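Local coordinates for DUF3863 domain-containing protein (Parabacteroides distasonis, PDB 3LM3), which is of unknown function but probably acts on carbohydrate as a glycoside hydrolase or deacetylase, at residues T107-Y112 / A283-A288; I173-N178 / N239-V244; M220-A225 / E266-D271; C224-G229 / L357-F362. All coordinates share one frame; numbering follows the deposited sequence. Where two conformers were deposited one is given.

Contact 1 (T107-Y112 / A283-A288); sequences TYFPGY and ANIWEA
Phe109 and Ile285 mark the closest approach of the two backbones, with 10.9 Å between their CA atoms, so the loop leaving strand 105-108 and strand 280-287 meet through side chains alone. Phe109 and Ile285 come at each other from opposite directions: the methyl CG2 of Ile285 lies at the edge of the Phe109 ring, 3.8 Å from CE2, with CD1 close behind. Phe109 can reach this far because its CG is anti to the backbone N (chi1 -160°). Beyond it the chain folds back in an inverse gamma turn centred on Pro110, closed by a bond from Gly111 N to Phe109 O (2.8 Å), and this presents Tyr112 to Glu287. Tyr112 OH donates to Glu287 OE2 over 2.6 Å. The oxygen sits at the ring edge, in its plane, and is approached on its anti side, 31° out of the carboxylate plane; ring and carboxylate are turned 46° apart. A phenylalanine in place of Tyr112 would probably leave Glu287 OE2 without this donor and its carboxylate freer to turn. Around this pair, Met148 of strand 146-148 touches both Phe109 and Ile285, while Met28 of strand 21-29 touches Phe109 and Tyr112. Hydrophobic residues packed between parallel strands, with a loop tyrosine hydrogen-bonded to a carboxylate at a strand's C-terminal end, are consistent with the α/β barrel of glycoside hydrolase and deacetylase relatives, whose active sites open at that end.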
# COMPACT_ATOMS: atom_id res chain seq x y z
N THR A 107 12.54 8.18 -5.64
CA THR A 107 11.58 9.17 -5.18
C THR A 107 11.62 9.39 -3.69
O THR A 107 12.48 8.89 -2.97
CB THR A 107 10.13 8.81 -5.67
OG1 THR A 107 9.32 9.99 -5.57
CG2 THR A 107 9.52 7.63 -4.85
N TYR A 108 10.74 10.29 -3.25
CA TYR A 108 10.61 10.76 -1.87
C TYR A 108 9.69 9.85 -1.08
O TYR A 108 8.61 9.47 -1.54
CB TYR A 108 10.06 12.19 -1.89
CG TYR A 108 10.04 12.94 -0.57
CD1 TYR A 108 11.10 12.85 0.29
CD2 TYR A 108 8.97 13.75 -0.21
CE1 TYR A 108 11.09 13.55 1.53
CE2 TYR A 108 8.98 14.46 1.00
CZ TYR A 108 10.05 14.32 1.87
OH TYR A 108 10.16 14.94 3.11
N PHE A 109 10.12 9.53 0.15
CA PHE A 109 9.39 8.67 1.10
C PHE A 109 9.42 9.36 2.46
O PHE A 109 10.30 9.08 3.28
CB PHE A 109 10.05 7.28 1.18
CG PHE A 109 9.16 6.20 1.74
CD1 PHE A 109 8.37 6.40 2.83
CD2 PHE A 109 9.15 4.94 1.16
CE1 PHE A 109 7.55 5.37 3.34
CE2 PHE A 109 8.35 3.93 1.64
CZ PHE A 109 7.54 4.15 2.74
N PRO A 110 8.46 10.29 2.71
CA PRO A 110 8.49 11.14 3.91
C PRO A 110 8.02 10.46 5.20
O PRO A 110 7.13 10.95 5.87
CB PRO A 110 7.57 12.31 3.52
CG PRO A 110 6.68 11.76 2.51
CD PRO A 110 7.53 10.82 1.71
N GLY A 111 8.63 9.33 5.55
CA GLY A 111 8.50 8.81 6.93
C GLY A 111 7.15 8.30 7.36
O GLY A 111 6.82 8.32 8.54
N TYR A 112 6.39 7.83 6.39
CA TYR A 112 5.09 7.15 6.51
C TYR A 112 3.90 8.02 6.87
O TYR A 112 2.80 7.80 6.35
CB TYR A 112 5.14 6.00 7.53
CG TYR A 112 6.19 4.94 7.37
CD1 TYR A 112 6.02 3.88 6.50
CD2 TYR A 112 7.35 4.98 8.12
CE1 TYR A 112 7.01 2.86 6.42
CE2 TYR A 112 8.31 3.98 8.05
CZ TYR A 112 8.11 2.93 7.23
OH TYR A 112 9.06 1.92 7.22
N ALA A 283 1.56 -5.05 -3.98
CA ALA A 283 2.43 -3.96 -3.54
C ALA A 283 3.24 -4.38 -2.34
O ALA A 283 2.74 -5.11 -1.46
CB ALA A 283 1.59 -2.74 -3.16
N ASN A 284 4.49 -3.94 -2.24
CA ASN A 284 5.27 -4.27 -1.05
C ASN A 284 6.33 -3.21 -0.83
O ASN A 284 6.78 -2.55 -1.76
CB ASN A 284 5.91 -5.65 -1.20
CG ASN A 284 6.07 -6.40 0.12
OD1 ASN A 284 5.85 -5.87 1.21
ND2 ASN A 284 6.45 -7.70 -0.00
N ILE A 285 6.68 -3.03 0.44
CA ILE A 285 7.70 -2.05 0.88
C ILE A 285 8.61 -2.78 1.85
O ILE A 285 8.14 -3.34 2.84
CB ILE A 285 7.10 -0.81 1.52
CG1 ILE A 285 6.22 -0.06 0.51
CG2 ILE A 285 8.23 0.11 2.07
CD1 ILE A 285 5.35 1.06 1.12
N TRP A 286 9.89 -2.82 1.54
CA TRP A 286 10.94 -3.39 2.39
C TRP A 286 11.90 -2.29 2.79
O TRP A 286 12.52 -1.64 1.93
CB TRP A 286 11.74 -4.46 1.66
CG TRP A 286 11.03 -5.75 1.35
CD1 TRP A 286 9.75 -5.89 0.85
CD2 TRP A 286 11.52 -7.08 1.53
NE1 TRP A 286 9.46 -7.22 0.70
CE2 TRP A 286 10.52 -7.97 1.13
CE3 TRP A 286 12.70 -7.62 2.07
CZ2 TRP A 286 10.68 -9.35 1.17
CZ3 TRP A 286 12.85 -8.98 2.09
CH2 TRP A 286 11.86 -9.83 1.66
N GLU A 287 12.08 -2.07 4.07
CA GLU A 287 13.03 -1.07 4.51
C GLU A 287 14.45 -1.64 4.46
O GLU A 287 14.69 -2.75 4.93
CB GLU A 287 12.70 -0.64 5.92
CG GLU A 287 11.33 0.01 6.11
CD GLU A 287 10.14 -0.94 6.14
OE1 GLU A 287 10.30 -2.19 6.26
OE2 GLU A 287 9.01 -0.43 6.14
N ALA A 288 15.35 -0.87 3.87
CA ALA A 288 16.75 -1.29 3.74
C ALA A 288 17.36 -1.66 5.09
O ALA A 288 18.18 -2.58 5.17
CB ALA A 288 17.56 -0.22 3.08

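Contact 2 (I173-N178 / N239-V244)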
# COMPACT_ATOMS: atom_id res chain seq x y z
N ILE A 173 -2.63 3.41 3.00
CA ILE A 173 -2.05 2.31 3.83
C ILE A 173 -3.27 1.50 4.17
O ILE A 173 -3.94 1.68 5.20
CB ILE A 173 -1.19 2.69 5.09
CG1 ILE A 173 0.03 3.55 4.69
CG2 ILE A 173 -0.59 1.44 5.69
CD1 ILE A 173 1.13 3.73 5.80
N TRP A 174 -3.64 0.63 3.23
CA TRP A 174 -4.97 0.06 3.21
C TRP A 174 -5.30 -0.65 4.51
O TRP A 174 -4.54 -1.52 4.98
CB TRP A 174 -5.18 -0.93 2.04
CG TRP A 174 -6.62 -1.31 1.98
CD1 TRP A 174 -7.65 -0.53 1.53
CD2 TRP A 174 -7.22 -2.50 2.50
NE1 TRP A 174 -8.85 -1.17 1.72
CE2 TRP A 174 -8.61 -2.38 2.33
CE3 TRP A 174 -6.72 -3.66 3.11
CZ2 TRP A 174 -9.49 -3.36 2.74
CZ3 TRP A 174 -7.62 -4.63 3.52
CH2 TRP A 174 -8.98 -4.48 3.33
N SER A 175 -6.44 -0.29 5.10
CA SER A 175 -7.00 -0.87 6.33
C SER A 175 -6.27 -0.52 7.60
O SER A 175 -6.65 -0.99 8.64
CB SER A 175 -7.19 -2.39 6.27
OG SER A 175 -6.01 -3.14 6.46
N GLN A 176 -5.26 0.32 7.55
CA GLN A 176 -4.49 0.62 8.75
C GLN A 176 -5.38 1.25 9.82
O GLN A 176 -6.07 2.25 9.57
CB GLN A 176 -3.32 1.56 8.42
CG GLN A 176 -2.69 2.23 9.65
CD GLN A 176 -2.37 1.24 10.73
OE1 GLN A 176 -2.43 1.56 11.93
NE2 GLN A 176 -2.07 0.03 10.33
N HIS A 177 -5.38 0.64 11.01
CA HIS A 177 -6.05 1.21 12.16
C HIS A 177 -5.20 0.78 13.38
O HIS A 177 -4.87 -0.42 13.54
CB HIS A 177 -7.54 0.76 12.23
CG HIS A 177 -8.51 1.82 12.71
ND1 HIS A 177 -9.00 2.81 11.89
CD2 HIS A 177 -9.12 1.98 13.90
CE1 HIS A 177 -9.84 3.57 12.57
NE2 HIS A 177 -9.94 3.08 13.79
N ASN A 178 -4.87 1.74 14.22
CA ASN A 178 -3.95 1.52 15.33
C ASN A 178 -2.65 0.79 14.94
O ASN A 178 -2.37 -0.31 15.44
CB ASN A 178 -4.66 0.79 16.47
CG ASN A 178 -5.24 1.74 17.48
OD1 ASN A 178 -4.92 2.93 17.47
ND2 ASN A 178 -6.10 1.23 18.37
N ASN A 239 -2.18 -10.38 13.70
CA ASN A 239 -1.55 -9.16 13.30
C ASN A 239 -2.27 -8.59 12.12
O ASN A 239 -2.31 -9.18 11.04
CB ASN A 239 -0.06 -9.37 13.02
CG ASN A 239 0.70 -8.08 12.88
OD1 ASN A 239 0.31 -7.20 12.12
ND2 ASN A 239 1.81 -7.94 13.63
N SER A 240 -2.88 -7.42 12.33
CA SER A 240 -3.67 -6.78 11.28
C SER A 240 -2.89 -6.27 10.06
O SER A 240 -3.51 -5.87 9.07
CB SER A 240 -4.45 -5.62 11.88
OG SER A 240 -3.57 -4.62 12.27
N ARG A 241 -1.56 -6.35 10.11
CA ARG A 241 -0.72 -5.97 8.97
C ARG A 241 -0.11 -7.13 8.23
O ARG A 241 0.76 -6.95 7.37
CB ARG A 241 0.39 -5.02 9.43
CG ARG A 241 -0.12 -3.71 10.01
CD ARG A 241 -1.03 -2.96 9.04
NE ARG A 241 -0.32 -2.70 7.79
CZ ARG A 241 -0.87 -2.28 6.66
NH1 ARG A 241 -2.19 -2.08 6.60
NH2 ARG A 241 -0.08 -2.06 5.61
N ARG A 242 -0.61 -8.34 8.50
CA ARG A 242 -0.12 -9.51 7.80
C ARG A 242 -0.63 -9.65 6.35
O ARG A 242 -1.84 -9.61 6.08
CB ARG A 242 -0.48 -10.76 8.59
CG ARG A 242 0.06 -12.02 7.97
CD ARG A 242 0.11 -13.16 9.00
NE ARG A 242 1.20 -12.93 9.94
CZ ARG A 242 1.09 -12.67 11.25
NH1 ARG A 242 -0.08 -12.66 11.88
NH2 ARG A 242 2.18 -12.42 11.97
N GLY A 243 0.32 -9.90 5.45
CA GLY A 243 0.05 -10.16 4.07
C GLY A 243 1.32 -10.52 3.36
O GLY A 243 1.90 -11.58 3.64
N VAL A 244 1.80 -9.64 2.47
CA VAL A 244 3.07 -9.86 1.80
C VAL A 244 4.26 -9.19 2.46
O VAL A 244 5.40 -9.47 2.09
CB VAL A 244 3.02 -9.45 0.31
CG1 VAL A 244 1.92 -10.22 -0.46
CG2 VAL A 244 2.85 -7.93 0.18
O HOH W 1 -4.47 -3.38 8.57
O HOH W 2 -4.80 -2.22 10.97
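The guanidinium of Arg241 carries the methyl CG2 of Ile173 over one face, 3.5 Å from NH2, and the carbonyl oxygen of Trp174 at its edge. That oxygen lies almost in the guanidinium plane and accepts from NH1 (Arg241 NH1 to Trp174 O, 2.9 Å), though the bond is bent, with an N-H...O angle of 137°. Ser175 OG donates to the same Trp174 O over 2.6 Å from the opposite face of the carbonyl plane, so two donors grip it. The indole of Trp174 has Ser175 CB on one face, and its NE1 is bound to Ser187 O. Both segments are loops built on beta turns: Ile173 to Gln176 is a type II turn just past strand 168-172, with Ser175 at its positive-phi position, and Asn239 to Arg242 is a type I turn begun by an Asx turn, in which Asn239 OD1 takes the N-H of Arg241 at 2.9 Å. Bends at chi2 and chi3 (-56° and -57°) curl the Arg241 chain toward the first turn. A leucine at Arg241 would probably leave Trp174 O with one donor fewer and Ile173 without its flat partner. Two waters span the remaining gap. Water 1 donates to Ser175 OG over 2.6 Å and accepts more distantly from Arg241 NH1 (3.3 Å), while water 2 accepts from His177 N and donates to Ser240 OG, whose hydroxyl is also hydrogen-bonded to Gly229 O.

Contact 3 (M220-A225 / E266-D271); sequences MDFICA and EAIHFD
Asp221 and Ile268 bring the two backbones nearest, their CA atoms 8.2 Å apart, where a short, weakly bonded helix at 222-225 starts alongside the long helix 255-277. No direct hydrogen bond crosses between them; the meeting is made by one aliphatic side chain and a water. Ile268 points toward the opposite segment and divides its two ends. Its CG2, anti to the backbone N because chi1 places CG1 at -60°, meets the Phe222 ring obliquely, 3.8 Å from CE2. Its CD1 approaches the peptide between Met220 and Asp221, more loosely, at 4.2 Å from Met220 O. Phe222 and Ile268 run aslant of one another, and each has further neighbours: Phe222 meets Trp361, and Ile268 touches Phe343 and Glu345. Through these residues the contact lodges between helix 255-277 and the antiparallel sheet that contains strands 341-346 and 357-363. Asp221 is the N-cap of the short helix, although the capping bond from Ile223 N to Asp221 OD1 is weak; its other carboxylate oxygen is held by Ser353 OG. Water 3 supplies the polar link. It donates to Met220 O over 2.6 Å and lies 2.9 Å from His269 NE2, in the plane of the imidazole at its edge, while also sitting above one face of the Phe222 ring, offset toward the rim. The imidazole is fixed from its other nitrogen as well, since His269 ND1 is hydrogen-bonded to Tyr190 OH. The side chain of Met220, a selenomethionine, starts away from the long helix and touches Arg241.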
# COMPACT_ATOMS: atom_id res chain seq x y z
N MSE A 220 -2.40 -6.81 1.73
CA MSE A 220 -2.86 -7.50 2.93
C MSE A 220 -3.51 -8.84 2.65
O MSE A 220 -4.17 -9.03 1.62
CB MSE A 220 -3.89 -6.65 3.66
CG MSE A 220 -3.34 -5.39 4.26
SE MSE A 220 -2.05 -5.71 5.64
CE MSE A 220 -0.48 -5.57 4.62
N ASP A 221 -3.38 -9.74 3.62
CA ASP A 221 -4.28 -10.89 3.69
C ASP A 221 -5.56 -10.30 4.27
O ASP A 221 -5.59 -9.86 5.42
CB ASP A 221 -3.67 -11.95 4.58
CG ASP A 221 -4.55 -13.20 4.69
OD1 ASP A 221 -5.80 -13.05 4.67
OD2 ASP A 221 -4.00 -14.35 4.75
N PHE A 222 -6.63 -10.31 3.47
CA PHE A 222 -7.87 -9.65 3.88
C PHE A 222 -8.44 -10.20 5.18
O PHE A 222 -9.03 -9.46 5.98
CB PHE A 222 -8.94 -9.75 2.79
CG PHE A 222 -8.67 -8.93 1.56
CD1 PHE A 222 -8.55 -7.55 1.65
CD2 PHE A 222 -8.71 -9.49 0.30
CE1 PHE A 222 -8.38 -6.79 0.52
CE2 PHE A 222 -8.54 -8.72 -0.85
CZ PHE A 222 -8.41 -7.37 -0.73
N ILE A 223 -8.28 -11.49 5.42
CA ILE A 223 -8.78 -12.08 6.67
C ILE A 223 -8.01 -11.52 7.87
O ILE A 223 -8.61 -11.15 8.89
CB ILE A 223 -8.73 -13.62 6.60
CG1 ILE A 223 -9.84 -14.08 5.60
CG2 ILE A 223 -8.98 -14.24 7.97
CD1 ILE A 223 -9.75 -15.53 5.18
N CYS A 224 -6.69 -11.42 7.77
CA CYS A 224 -5.90 -10.86 8.86
C CYS A 224 -6.22 -9.39 9.11
O CYS A 224 -6.24 -8.92 10.25
CB CYS A 224 -4.41 -11.00 8.56
SG CYS A 224 -3.86 -12.70 8.20
N ALA A 225 -6.46 -8.66 8.02
CA ALA A 225 -6.60 -7.21 8.07
C ALA A 225 -7.91 -6.73 8.61
O ALA A 225 -8.08 -5.53 8.81
CB ALA A 225 -6.34 -6.63 6.66
N GLU A 266 -0.47 -13.34 -2.24
CA GLU A 266 -0.35 -13.01 -3.66
C GLU A 266 -1.39 -13.70 -4.51
O GLU A 266 -1.89 -13.14 -5.48
CB GLU A 266 1.04 -13.28 -4.21
CG GLU A 266 2.08 -12.41 -3.58
CD GLU A 266 3.40 -12.49 -4.29
OE1 GLU A 266 3.81 -13.62 -4.71
OE2 GLU A 266 4.05 -11.45 -4.44
N ALA A 267 -1.74 -14.95 -4.15
CA ALA A 267 -2.70 -15.72 -4.94
C ALA A 267 -4.11 -15.10 -4.93
O ALA A 267 -4.87 -15.30 -5.87
CB ALA A 267 -2.74 -17.17 -4.48
N ILE A 268 -4.44 -14.33 -3.89
CA ILE A 268 -5.70 -13.58 -3.89
C ILE A 268 -5.81 -12.73 -5.16
O ILE A 268 -6.89 -12.58 -5.77
CB ILE A 268 -5.79 -12.65 -2.67
CG1 ILE A 268 -5.72 -13.45 -1.37
CG2 ILE A 268 -7.05 -11.74 -2.70
CD1 ILE A 268 -5.58 -12.54 -0.09
N HIS A 269 -4.67 -12.19 -5.57
CA HIS A 269 -4.55 -11.28 -6.70
C HIS A 269 -4.21 -11.96 -8.01
O HIS A 269 -4.73 -11.59 -9.06
CB HIS A 269 -3.51 -10.23 -6.34
CG HIS A 269 -3.93 -9.45 -5.16
ND1 HIS A 269 -4.79 -8.38 -5.27
CD2 HIS A 269 -3.80 -9.70 -3.84
CE1 HIS A 269 -5.13 -7.97 -4.06
NE2 HIS A 269 -4.54 -8.76 -3.17
N PHE A 270 -3.31 -12.92 -7.95
CA PHE A 270 -2.75 -13.51 -9.17
C PHE A 270 -3.48 -14.76 -9.65
O PHE A 270 -3.27 -15.17 -10.79
CB PHE A 270 -1.27 -13.80 -8.94
CG PHE A 270 -0.38 -12.57 -8.78
CD1 PHE A 270 -0.83 -11.29 -9.08
CD2 PHE A 270 0.95 -12.73 -8.39
CE1 PHE A 270 0.02 -10.19 -8.97
CE2 PHE A 270 1.79 -11.62 -8.27
CZ PHE A 270 1.31 -10.36 -8.57
N ASP A 271 -4.36 -15.32 -8.82
CA ASP A 271 -5.26 -16.40 -9.26
C ASP A 271 -6.66 -15.79 -9.47
O ASP A 271 -6.94 -15.24 -10.55
CB ASP A 271 -5.22 -17.55 -8.24
CG ASP A 271 -3.93 -18.37 -8.33
OD1 ASP A 271 -3.24 -18.35 -9.37
OD2 ASP A 271 -3.64 -19.07 -7.30
O HOH W 3 -5.26 -7.96 -0.50

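Contact 4 (C224-G229 / L357-F362); sequences CARRSG and LEIKWF
Arg226 and Leu357 make the closest touch of this contact, and they make it on its partly exposed side. The methyl CD1 of Leu357 sits over one face of the guanidinium, 3.4 Å above its plane and offset toward the rim, with Arg226 NH2 its nearest atom at 3.6 Å. The two side chains meet aslant, so that one branch of the leucine does the touching. What places the flat group here is the arginine chain, straight at chi2 and then bent at chi3 (-59°); the bend brings NE back to the preceding turn, where it is hydrogen-bonded to Ile223 O. Both residues are only partly buried, and a bound di(hydroxyethyl)ether lies about 4 Å from the leucine side chain at nearest atoms. On the buried side the touch is wider: Arg226 CG stands 4.2 Å from Ile359 CD1, with Leu372 of the adjacent strand and Ile385 of the strand beyond it closing round both residues. Leu357, Ile359 and Trp361 point toward the segment 224-229 from alternate positions of strand 357-363, an inner strand of the four-stranded antiparallel sheet. Glu358, between them, serves the other face of the sheet and forms salt bridges with Arg346 and Arg373. No hydrogen bond or salt bridge joins the two segments. Because the N-H groups lie in the guanidinium plane, its flat face can receive an aliphatic group while NE bonds back to helix 222-225; the join to the sheet therefore probably rests on shape and dispersion more than on charge.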
# COMPACT_ATOMS: atom_id res chain seq x y z
N CYS A 224 -6.69 -11.42 7.77
CA CYS A 224 -5.90 -10.86 8.86
C CYS A 224 -6.22 -9.39 9.11
O CYS A 224 -6.24 -8.92 10.25
CB CYS A 224 -4.41 -11.00 8.56
SG CYS A 224 -3.86 -12.70 8.20
N ALA A 225 -6.46 -8.66 8.02
CA ALA A 225 -6.60 -7.21 8.07
C ALA A 225 -7.91 -6.73 8.61
O ALA A 225 -8.08 -5.53 8.81
CB ALA A 225 -6.34 -6.63 6.66
N ARG A 226 -8.88 -7.61 8.88
CA ARG A 226 -10.13 -7.23 9.53
C ARG A 226 -9.88 -6.64 10.90
O ARG A 226 -10.64 -5.78 11.34
CB ARG A 226 -11.05 -8.45 9.74
CG ARG A 226 -11.53 -9.13 8.50
CD ARG A 226 -12.24 -10.44 8.88
NE ARG A 226 -11.33 -11.32 9.60
CZ ARG A 226 -11.62 -12.06 10.67
NH1 ARG A 226 -12.85 -12.11 11.18
NH2 ARG A 226 -10.67 -12.78 11.24
N ARG A 227 -8.87 -7.12 11.60
CA ARG A 227 -8.58 -6.70 12.99
C ARG A 227 -7.91 -5.34 13.07
O ARG A 227 -7.27 -4.93 12.17
CB ARG A 227 -7.62 -7.68 13.66
CG ARG A 227 -8.26 -8.86 14.32
CD ARG A 227 -8.96 -9.79 13.33
NE ARG A 227 -9.70 -10.84 14.04
CZ ARG A 227 -9.15 -11.90 14.67
NH1 ARG A 227 -7.85 -12.09 14.72
NH2 ARG A 227 -9.95 -12.76 15.29
N SER A 228 -8.10 -4.69 14.23
CA SER A 228 -7.27 -3.57 14.67
C SER A 228 -6.15 -4.12 15.51
O SER A 228 -6.39 -5.00 16.33
CB SER A 228 -8.11 -2.59 15.53
OG SER A 228 -7.38 -1.42 15.89
N GLY A 229 -4.94 -3.61 15.30
CA GLY A 229 -3.77 -3.95 16.09
C GLY A 229 -3.28 -5.40 15.94
O GLY A 229 -3.48 -6.03 14.90
N LEU A 357 -12.85 -19.29 7.38
CA LEU A 357 -13.43 -18.04 6.91
C LEU A 357 -13.31 -17.84 5.41
O LEU A 357 -12.25 -18.12 4.81
CB LEU A 357 -12.79 -16.86 7.65
CG LEU A 357 -12.99 -16.82 9.16
CD1 LEU A 357 -12.20 -15.66 9.78
CD2 LEU A 357 -14.49 -16.71 9.54
N GLU A 358 -14.39 -17.35 4.79
CA GLU A 358 -14.40 -16.92 3.41
C GLU A 358 -14.81 -15.46 3.41
O GLU A 358 -15.89 -15.09 3.96
CB GLU A 358 -15.38 -17.72 2.57
CG GLU A 358 -15.40 -17.26 1.13
CD GLU A 358 -16.24 -18.18 0.27
OE1 GLU A 358 -15.74 -19.25 -0.15
OE2 GLU A 358 -17.41 -17.86 0.05
N ILE A 359 -13.95 -14.60 2.85
CA ILE A 359 -14.24 -13.17 2.76
C ILE A 359 -14.43 -12.78 1.31
O ILE A 359 -13.70 -13.26 0.44
CB ILE A 359 -13.17 -12.29 3.46
CG1 ILE A 359 -13.64 -10.83 3.56
CG2 ILE A 359 -11.78 -12.36 2.75
CD1 ILE A 359 -12.80 -10.05 4.57
N LYS A 360 -15.41 -11.92 1.05
CA LYS A 360 -15.61 -11.35 -0.26
C LYS A 360 -15.60 -9.84 -0.11
O LYS A 360 -16.36 -9.27 0.68
CB LYS A 360 -16.94 -11.79 -0.86
CG LYS A 360 -17.01 -13.27 -1.16
CD LYS A 360 -18.30 -13.67 -1.84
CE LYS A 360 -18.21 -15.14 -2.23
NZ LYS A 360 -19.48 -15.68 -2.85
N TRP A 361 -14.78 -9.16 -0.92
CA TRP A 361 -14.75 -7.69 -0.99
C TRP A 361 -15.30 -7.23 -2.33
O TRP A 361 -15.06 -7.88 -3.36
CB TRP A 361 -13.32 -7.16 -0.87
CG TRP A 361 -12.87 -6.87 0.52
CD1 TRP A 361 -12.01 -7.61 1.29
CD2 TRP A 361 -13.29 -5.77 1.34
NE1 TRP A 361 -11.84 -7.01 2.53
CE2 TRP A 361 -12.61 -5.88 2.57
CE3 TRP A 361 -14.17 -4.69 1.15
CZ2 TRP A 361 -12.81 -4.97 3.60
CZ3 TRP A 361 -14.36 -3.80 2.19
CH2 TRP A 361 -13.67 -3.93 3.39
N PHE A 362 -16.03 -6.12 -2.29
CA PHE A 362 -16.57 -5.41 -3.45
C PHE A 362 -16.20 -3.95 -3.28
O PHE A 362 -16.44 -3.37 -2.21
CB PHE A 362 -18.10 -5.55 -3.48
CG PHE A 362 -18.58 -6.98 -3.49
CD1 PHE A 362 -18.66 -7.69 -2.30
CD2 PHE A 362 -18.90 -7.62 -4.69
CE1 PHE A 362 -19.10 -9.00 -2.28
CE2 PHE A 362 -19.34 -8.95 -4.67
CZ PHE A 362 -19.42 -9.63 -3.47

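How the contacts relate
From the N terminus, 107-112 opens the loop of contact 1, which closes only at 283-288 and encloses contacts 2 and 3 entirely. Contact 2 starts at 173-178, contacts 3 and 4 from overlapping pieces of helix 222-225 and its exit, sharing Cys224 and Ala225. Contact 2 closes at 239-244 and contact 3 at 266-271, so these two cross. Contact 4 closes last, at 357-362, crossing contacts 1 and 2. Asn284 ND2 to Val244 O joins contact 1 to contact 2, Asp221 N to Arg242 O joins contacts 2 and 3, and Phe222 against Trp361 joins contacts 3 and 4, running from the parallel strands to the antiparallel sheet.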